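Local coordinates for versicolorin reductase (Brucella melitensis, PDB 4NIM), which probably acts as an NAD(P)-dependent oxidoreductase of the short-chain dehydrogenase/reductase family, at residues 118-123 / 163-168; 150-155 / 168-173; 190-195 / 242-247. All coordinates share one frame; numbering follows the deposited sequence. Where two conformers were deposited one is given.

Contact 1 (118-123 / 163-168); sequences DRLFAV and IAAYCA
The ring of Phe121 reaches the carbonyl oxygen of Ala165 and the carbonyl carbon and methyl of Ala168. It lies obliquely to the backbone atoms it meets. Its CZ atom is 3.7 Å from Ala168 C and 3.8 Å from Ala168 CB. The neighbouring CE1 of Phe121 comes within 3.6 Å of Ala165 O. Phe117, one turn earlier on the same helix, stacks with the Phe121 ring. The second flat group, Tyr166, is met at its edge, where CD2 of Leu120 lies near the ring plane. This methyl is 4.1 Å from Tyr166 CB, and the two side chains cross at about a right angle. The other methyl of Leu120, CD1, approaches Ala165 CB at 3.8 Å and Tyr166 N at 3.6 Å.

The small alanine side chains leave the Leu120 methyl and the Phe121 ring close to the backbone of helix 164-183. The axes of segments 118-123 and 164-168 come within 9.0 Å, with a signed crossing angle of -22°. These segments run in nearly the same direction. No hydrogen bond joins them. They meet by van der Waals contact, in which Ala165 O and Tyr166 N also take part. Tyr166 is the tyrosine of the family's YxxxK motif, and its hydroxyl is hydrogen-bonded outside the two segments. Leu120 touches its ring edge and its backbone N, so this apolar contact borders the probable active site.

Contact 2 (150-155 / 168-173); sequences NVSSMS and ASKGAL
Lys170 and Leu173 both rise from helix 164-183 toward strand 147-153 and meet Ser152 from two directions. This is the first half of a beta-alpha-beta crossover in the Rossmann-type SDR fold, where the helix packs on the strand that precedes it. The short helix and strand axes are 7.7 Å apart at an angle of 136°.

The Lys170 chain leaves the helix with CG beside the backbone N. Its CB lies 3.7 Å from Ser152 OG. The chain bends at chi2 (-70°) and is then extended to its end. The bend brings it alongside Ser153, with Lys170 CG 3.9 Å from Ser153 CB. Further on, NZ of Lys170 donates to water 1 at 2.9 Å. The same water donates to Ser152 O at 2.7 Å, so a single water joins the ammonium end to the strand backbone.

Leu173 CG is anti to its backbone N, and its two methyls divide the strand between them. CD2 lies 3.9 Å from Ser152 CB and also touches Val151 O. CD1 meets Asn150 CG at 4.0 Å, the two side chains lying at a slant to each other. The Asn150 amide is held from both ends, as OD1 takes a bond from Asn99 and ND2 is bonded to Thr177. The Ser152 hydroxyl is bonded to Asp174, one residue beyond the helix segment.

Lys170 is the lysine of the YxxxK motif, and Ser153 stands where these enzymes carry their active-site serine. This end of the strand therefore belongs to the probable active site. Ser153 OG also accepts from Ser155 N, at 3.0 Å and 163°, in an ST turn.

Contact 3 (190-195 / 242-247); sequences RVNSLN and AFLASE
Leu244 meets the strand with its methyls, and its carbonyl meets the guanidinium of Arg190. CD2 of Leu244 lies 4.2 Å from Asn192 CB, and CD1 is equally far from Leu194 CB. One side chain thus covers two residues that point from the same face of the strand.

The polar half centres on Leu244 O, near the end of helix 234-245. Arg190 NH2 gives it a weak hydrogen bond of 3.4 Å, bent to 132°. Water 2 makes the shorter approach. It donates to Leu244 O at 2.7 Å and accepts from Asn192 ND2 at 2.9 Å. Arg190 NH2 also comes within 3.0 Å of the carbonyl oxygen of Ser246, the first residue past the helix. The arginine chain is bent at chi3 (-55°), which turns the guanidinium back toward these carbonyls. It stands oblique to them.

The next shell fixes the strand side chains. Arg190 NH1 donates to Met252 O, and Asn192 ND2 is bonded to the same carbonyl. Asn192 OD1 accepts from Ala255 N. Both side chains are thus tied to the turn that leads into strand 256-259. The positive guanidinium sits by the carbonyl end of the helix, and the helix dipole would probably make that position more favourable.

On the other face of the strand, Val191 and Ser193 pack against helix 164-183. The strand is therefore covered by one helix on each face, and helix 234-245 leads on to strand 256-259, which lies parallel beside strand 190-196. This layering and this crossover are typical of the Rossmann-type alpha/beta/alpha sandwich of the SDR family.

How the contacts relate
Contacts 1 and 2 share helix 164-183 and Ala168, and their centres are 9 Å apart. They meet at the probable active site, where Tyr166 OH is 3.2 Å from Ser153 OG in a weak hydrogen bond. With Lys170 and nearby Asn124, these residues match the Asn-Ser-Tyr-Lys tetrad of SDR enzymes. Contact 2 passes into contact 3 through the sheet, since strands 147-153 and 190-196 are neighbours. Ser152 N is 2.9 Å from Leu194 O. Their centres lie 15 Å apart. Contact 3 is remote from contact 1, about 23 Å between centres, and lies on the opposite side of the chain's centre.

Contact 1 (118-123 / 163-168)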
loop_
_atom_site.group_PDB
_atom_site.type_symbol
_atom_site.label_atom_id
_atom_site.label_comp_id
_atom_site.label_asym_id
_atom_site.label_seq_id
_atom_site.Cartn_x
_atom_site.Cartn_y
_atom_site.Cartn_z
ATOM N N ASP A 118 11.815 -4.222 -14.313
ATOM C CA ASP A 118 11.744 -5.296 -13.332
ATOM C C ASP A 118 11.644 -4.732 -11.889
ATOM O O ASP A 118 10.920 -5.285 -11.071
ATOM C CB ASP A 118 12.992 -6.193 -13.423
ATOM C CG ASP A 118 12.954 -7.125 -14.621
ATOM O OD1 ASP A 118 11.885 -7.254 -15.246
ATOM O OD2 ASP A 118 14.009 -7.733 -14.907
ATOM N N ARG A 119 12.376 -3.658 -11.587
ATOM C CA ARG A 119 12.303 -3.035 -10.219
ATOM C C ARG A 119 10.871 -2.516 -9.957
ATOM O O ARG A 119 10.326 -2.639 -8.865
ATOM C CB ARG A 119 13.198 -1.772 -10.112
ATOM C CG ARG A 119 14.648 -1.971 -9.924
ATOM C CD ARG A 119 15.306 -0.711 -9.326
ATOM N NE ARG A 119 15.344 0.484 -10.181
ATOM C CZ ARG A 119 16.123 0.617 -11.259
ATOM N NH1 ARG A 119 16.865 -0.399 -11.695
ATOM N NH2 ARG A 119 16.102 1.742 -11.940
ATOM N N LEU A 120 10.321 -1.810 -10.926
ATOM C CA LEU A 120 8.953 -1.309 -10.803
ATOM C C LEU A 120 7.956 -2.441 -10.524
ATOM O O LEU A 120 7.193 -2.367 -9.556
ATOM C CB LEU A 120 8.559 -0.570 -12.053
ATOM C CG LEU A 120 9.149 0.857 -12.119
ATOM C CD1 LEU A 120 9.023 1.421 -13.493
ATOM C CD2 LEU A 120 8.463 1.822 -11.147
ATOM N N PHE A 121 7.969 -3.479 -11.337
ATOM C CA PHE A 121 7.052 -4.623 -11.098
ATOM C C PHE A 121 7.363 -5.347 -9.796
ATOM O O PHE A 121 6.452 -5.814 -9.120
ATOM C CB PHE A 121 7.007 -5.570 -12.293
ATOM C CG PHE A 121 6.087 -5.108 -13.346
ATOM C CD1 PHE A 121 6.449 -4.079 -14.192
ATOM C CD2 PHE A 121 4.811 -5.605 -13.420
ATOM C CE1 PHE A 121 5.548 -3.583 -15.104
ATOM C CE2 PHE A 121 3.907 -5.125 -14.342
ATOM C CZ PHE A 121 4.288 -4.097 -15.184
ATOM N N ALA A 122 8.649 -5.446 -9.436
ATOM C CA ALA A 122 9.036 -6.115 -8.240
ATOM C C ALA A 122 8.465 -5.405 -6.996
ATOM O O ALA A 122 7.953 -6.074 -6.085
ATOM C CB ALA A 122 10.559 -6.209 -8.123
ATOM N N VAL A 123 8.538 -4.078 -6.953
ATOM C CA VAL A 123 8.124 -3.341 -5.750
ATOM C C VAL A 123 6.624 -3.045 -5.828
ATOM O O VAL A 123 5.944 -3.147 -4.839
ATOM C CB VAL A 123 8.912 -2.021 -5.540
ATOM C CG1 VAL A 123 8.376 -1.223 -4.342
ATOM C CG2 VAL A 123 10.403 -2.322 -5.358
ATOM N N ILE A 163 6.187 7.608 -17.727
ATOM C CA ILE A 163 6.186 6.545 -16.747
ATOM C C ILE A 163 5.489 5.271 -17.232
ATOM O O ILE A 163 4.682 4.676 -16.514
ATOM C CB ILE A 163 5.576 7.023 -15.391
ATOM C CG1 ILE A 163 4.349 7.933 -15.584
ATOM C CG2 ILE A 163 6.610 7.663 -14.489
ATOM C CD1 ILE A 163 3.749 8.396 -14.270
ATOM N N ALA A 164 5.865 4.763 -18.415
ATOM C CA ALA A 164 5.130 3.670 -18.995
ATOM C C ALA A 164 5.087 2.434 -18.144
ATOM O O ALA A 164 3.997 1.876 -17.949
ATOM C CB ALA A 164 5.650 3.313 -20.404
ATOM N N ALA A 165 6.239 1.936 -17.702
ATOM C CA ALA A 165 6.260 0.675 -16.968
ATOM C C ALA A 165 5.599 0.841 -15.588
ATOM O O ALA A 165 4.887 -0.087 -15.109
ATOM C CB ALA A 165 7.696 0.169 -16.784
ATOM N N TYR A 166 5.791 2.009 -15.008
ATOM C CA TYR A 166 5.166 2.339 -13.696
ATOM C C TYR A 166 3.649 2.210 -13.808
ATOM O O TYR A 166 3.012 1.562 -12.978
ATOM C CB TYR A 166 5.505 3.764 -13.269
ATOM C CG TYR A 166 4.677 4.331 -12.119
ATOM C CD1 TYR A 166 5.040 4.149 -10.840
ATOM C CD2 TYR A 166 3.507 5.065 -12.380
ATOM C CE1 TYR A 166 4.298 4.716 -9.778
ATOM C CE2 TYR A 166 2.714 5.564 -11.373
ATOM C CZ TYR A 166 3.129 5.413 -10.085
ATOM O OH TYR A 166 2.323 5.948 -9.138
ATOM N N CYS A 167 3.082 2.765 -14.876
ATOM C CA CYS A 167 1.610 2.751 -15.034
ATOM C C CYS A 167 1.143 1.305 -15.147
ATOM O O CYS A 167 0.241 0.903 -14.420
ATOM C CB CYS A 167 1.170 3.541 -16.223
ATOM S SG CYS A 167 1.552 5.304 -16.069
ATOM N N ALA A 168 1.795 0.518 -16.017
ATOM C CA ALA A 168 1.463 -0.923 -16.128
ATOM C C ALA A 168 1.557 -1.696 -14.811
ATOM O O ALA A 168 0.721 -2.572 -14.531
ATOM C CB ALA A 168 2.314 -1.571 -17.250
#

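Contact 2 (150-155 / 168-173)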
loop_
_atom_site.group_PDB
_atom_site.type_symbol
_atom_site.label_atom_id
_atom_site.label_comp_id
_atom_site.label_asym_id
_atom_site.label_seq_id
_atom_site.Cartn_x
_atom_site.Cartn_y
_atom_site.Cartn_z
ATOM N N ASN A 150 -4.428 -1.769 -0.725
ATOM C CA ASN A 150 -3.390 -1.522 -1.699
ATOM C C ASN A 150 -3.350 -0.053 -2.110
ATOM O O ASN A 150 -4.395 0.526 -2.461
ATOM C CB ASN A 150 -3.625 -2.401 -2.916
ATOM C CG ASN A 150 -3.478 -3.873 -2.577
ATOM O OD1 ASN A 150 -2.652 -4.213 -1.723
ATOM N ND2 ASN A 150 -4.278 -4.730 -3.199
ATOM N N VAL A 151 -2.183 0.560 -2.071
ATOM C CA VAL A 151 -2.067 1.943 -2.530
ATOM C C VAL A 151 -1.599 1.887 -4.000
ATOM O O VAL A 151 -0.448 1.549 -4.297
ATOM C CB VAL A 151 -1.107 2.754 -1.706
ATOM C CG1 VAL A 151 -1.015 4.206 -2.238
ATOM C CG2 VAL A 151 -1.573 2.791 -0.226
ATOM N N SER A 152 -2.521 2.167 -4.900
ATOM C CA SER A 152 -2.253 2.154 -6.314
ATOM C C SER A 152 -2.261 3.615 -6.790
ATOM O O SER A 152 -1.946 4.511 -6.016
ATOM C CB SER A 152 -3.283 1.313 -7.048
ATOM O OG SER A 152 -2.962 1.191 -8.417
ATOM N N SER A 153 -2.494 3.842 -8.088
ATOM C CA SER A 153 -2.286 5.160 -8.662
ATOM C C SER A 153 -3.416 5.593 -9.567
ATOM O O SER A 153 -4.078 4.762 -10.196
ATOM C CB SER A 153 -0.953 5.121 -9.439
ATOM O OG SER A 153 -0.689 6.340 -10.104
ATOM N N MET A 154 -3.563 6.905 -9.763
ATOM C CA MET A 154 -4.460 7.426 -10.801
ATOM C C MET A 154 -3.953 7.079 -12.187
ATOM O O MET A 154 -4.656 7.202 -13.167
ATOM C CB MET A 154 -4.640 8.952 -10.701
ATOM C CG MET A 154 -5.442 9.359 -9.487
ATOM S SD MET A 154 -7.166 8.777 -9.433
ATOM C CE MET A 154 -7.930 9.663 -10.747
ATOM N N SER A 155 -2.680 6.683 -12.273
ATOM C CA SER A 155 -2.068 6.257 -13.509
ATOM C C SER A 155 -2.411 4.830 -13.964
ATOM O O SER A 155 -2.042 4.409 -15.094
ATOM C CB SER A 155 -0.537 6.383 -13.360
ATOM O OG SER A 155 -0.134 7.698 -13.173
ATOM N N ALA A 168 1.795 0.518 -16.017
ATOM C CA ALA A 168 1.463 -0.923 -16.128
ATOM C C ALA A 168 1.557 -1.696 -14.811
ATOM O O ALA A 168 0.721 -2.572 -14.531
ATOM C CB ALA A 168 2.314 -1.571 -17.250
ATOM N N SER A 169 2.569 -1.428 -13.990
ATOM C CA SER A 169 2.713 -2.098 -12.685
ATOM C C SER A 169 1.526 -1.831 -11.756
ATOM O O SER A 169 1.126 -2.714 -11.009
ATOM C CB SER A 169 4.034 -1.731 -11.975
ATOM O OG SER A 169 4.042 -0.399 -11.447
ATOM N N LYS A 170 0.987 -0.604 -11.806
ATOM C CA LYS A 170 -0.230 -0.203 -11.063
ATOM C C LYS A 170 -1.521 -0.786 -11.636
ATOM O O LYS A 170 -2.416 -1.164 -10.882
ATOM C CB LYS A 170 -0.294 1.309 -11.011
ATOM C CG LYS A 170 0.948 1.898 -10.347
ATOM C CD LYS A 170 1.001 1.609 -8.840
ATOM C CE LYS A 170 2.261 2.159 -8.205
ATOM N NZ LYS A 170 2.307 2.126 -6.676
ATOM N N GLY A 171 -1.612 -0.954 -12.964
ATOM C CA GLY A 171 -2.738 -1.639 -13.514
ATOM C C GLY A 171 -2.773 -3.078 -13.116
ATOM O O GLY A 171 -3.835 -3.618 -12.832
ATOM N N ALA A 172 -1.607 -3.704 -13.027
ATOM C CA ALA A 172 -1.560 -5.061 -12.547
ATOM C C ALA A 172 -2.067 -5.139 -11.100
ATOM O O ALA A 172 -2.793 -6.084 -10.737
ATOM C CB ALA A 172 -0.144 -5.606 -12.610
ATOM N N LEU A 173 -1.703 -4.150 -10.296
ATOM C CA LEU A 173 -2.142 -4.128 -8.911
ATOM C C LEU A 173 -3.679 -4.023 -8.762
ATOM O O LEU A 173 -4.299 -4.694 -7.903
ATOM C CB LEU A 173 -1.417 -3.035 -8.175
ATOM C CG LEU A 173 -1.685 -2.911 -6.645
ATOM C CD1 LEU A 173 -1.185 -4.123 -5.905
ATOM C CD2 LEU A 173 -0.987 -1.703 -6.132
HETATM O O HOH W 1 0.725 4.507 -5.949
#

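Contact 3 (190-195 / 242-247)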
loop_
_atom_site.group_PDB
_atom_site.type_symbol
_atom_site.label_atom_id
_atom_site.label_comp_id
_atom_site.label_asym_id
_atom_site.label_seq_id
_atom_site.Cartn_x
_atom_site.Cartn_y
_atom_site.Cartn_z
ATOM N N ARG A 190 -11.139 -8.608 3.370
ATOM C CA ARG A 190 -11.526 -7.523 2.469
ATOM C C ARG A 190 -10.264 -6.946 1.875
ATOM O O ARG A 190 -9.266 -6.852 2.586
ATOM C CB ARG A 190 -12.301 -6.444 3.200
ATOM C CG ARG A 190 -13.563 -7.013 3.790
ATOM C CD ARG A 190 -14.404 -5.944 4.445
ATOM N NE ARG A 190 -13.676 -5.192 5.454
ATOM C CZ ARG A 190 -13.286 -3.916 5.348
ATOM N NH1 ARG A 190 -13.541 -3.182 4.262
ATOM N NH2 ARG A 190 -12.706 -3.329 6.397
ATOM N N VAL A 191 -10.282 -6.718 0.571
ATOM C CA VAL A 191 -9.131 -6.166 -0.166
ATOM C C VAL A 191 -9.595 -5.022 -1.071
ATOM O O VAL A 191 -10.353 -5.235 -2.020
ATOM C CB VAL A 191 -8.442 -7.231 -1.023
ATOM C CG1 VAL A 191 -7.102 -6.706 -1.546
ATOM C CG2 VAL A 191 -8.251 -8.537 -0.226
ATOM N N ASN A 192 -9.099 -3.836 -0.803
ATOM C CA ASN A 192 -9.524 -2.643 -1.496
ATOM C C ASN A 192 -8.327 -1.840 -1.921
ATOM O O ASN A 192 -7.208 -1.991 -1.365
ATOM C CB ASN A 192 -10.416 -1.801 -0.607
ATOM C CG ASN A 192 -11.739 -2.457 -0.331
ATOM O OD1 ASN A 192 -12.596 -2.573 -1.204
ATOM N ND2 ASN A 192 -11.924 -2.849 0.910
ATOM N N SER A 193 -8.551 -1.000 -2.926
ATOM C CA SER A 193 -7.491 -0.161 -3.445
ATOM C C SER A 193 -7.792 1.318 -3.332
ATOM O O SER A 193 -8.912 1.738 -3.548
ATOM C CB SER A 193 -7.274 -0.505 -4.956
ATOM O OG SER A 193 -6.226 0.305 -5.456
ATOM N N LEU A 194 -6.766 2.089 -3.015
ATOM C CA LEU A 194 -6.869 3.524 -2.999
ATOM C C LEU A 194 -5.924 4.046 -4.065
ATOM O O LEU A 194 -4.709 3.817 -3.987
ATOM C CB LEU A 194 -6.520 4.093 -1.611
ATOM C CG LEU A 194 -6.800 5.591 -1.494
ATOM C CD1 LEU A 194 -8.296 5.866 -1.462
ATOM C CD2 LEU A 194 -6.128 6.143 -0.229
ATOM N N ASN A 195 -6.478 4.718 -5.076
ATOM C CA ASN A 195 -5.695 5.050 -6.259
ATOM C C ASN A 195 -5.367 6.531 -6.207
ATOM O O ASN A 195 -6.197 7.376 -6.551
ATOM C CB ASN A 195 -6.395 4.685 -7.566
ATOM C CG ASN A 195 -6.463 3.188 -7.788
ATOM O OD1 ASN A 195 -6.950 2.456 -6.921
ATOM N ND2 ASN A 195 -6.028 2.738 -8.965
ATOM N N ALA A 242 -7.261 4.418 6.566
ATOM C CA ALA A 242 -7.891 3.979 7.785
ATOM C C ALA A 242 -9.359 3.562 7.618
ATOM O O ALA A 242 -9.789 2.513 8.174
ATOM C CB ALA A 242 -7.741 5.036 8.877
ATOM N N PHE A 243 -10.119 4.338 6.844
ATOM C CA PHE A 243 -11.502 3.983 6.556
ATOM C C PHE A 243 -11.565 2.574 5.992
ATOM O O PHE A 243 -12.300 1.716 6.498
ATOM C CB PHE A 243 -12.164 5.006 5.619
ATOM C CG PHE A 243 -13.483 4.548 5.007
ATOM C CD1 PHE A 243 -14.661 4.528 5.758
ATOM C CD2 PHE A 243 -13.552 4.189 3.663
ATOM C CE1 PHE A 243 -15.872 4.142 5.197
ATOM C CE2 PHE A 243 -14.771 3.797 3.095
ATOM C CZ PHE A 243 -15.921 3.782 3.856
ATOM N N LEU A 244 -10.753 2.332 4.949
ATOM C CA LEU A 244 -10.768 1.077 4.238
ATOM C C LEU A 244 -10.227 -0.080 5.058
ATOM O O LEU A 244 -10.636 -1.206 4.832
ATOM C CB LEU A 244 -9.965 1.152 2.932
ATOM C CG LEU A 244 -10.475 2.143 1.889
ATOM C CD1 LEU A 244 -9.482 2.300 0.722
ATOM C CD2 LEU A 244 -11.817 1.660 1.383
ATOM N N ALA A 245 -9.365 0.225 6.032
ATOM C CA ALA A 245 -8.761 -0.781 6.900
ATOM C C ALA A 245 -9.599 -1.131 8.088
ATOM O O ALA A 245 -9.296 -2.142 8.736
ATOM C CB ALA A 245 -7.410 -0.295 7.401
ATOM N N SER A 246 -10.653 -0.347 8.345
ATOM C CA SER A 246 -11.445 -0.412 9.578
ATOM C C SER A 246 -12.868 -0.881 9.314
ATOM O O SER A 246 -13.299 -0.950 8.178
ATOM C CB SER A 246 -11.553 0.985 10.200
ATOM O OG SER A 246 -12.432 1.807 9.442
ATOM N N GLU A 247 -13.594 -1.154 10.404
ATOM C CA GLU A 247 -15.001 -1.598 10.387
ATOM C C GLU A 247 -15.913 -0.569 9.785
ATOM O O GLU A 247 -17.024 -0.891 9.396
ATOM C CB GLU A 247 -15.507 -1.924 11.836
HETATM O O HOH W 2 -9.757 -2.891 2.887
#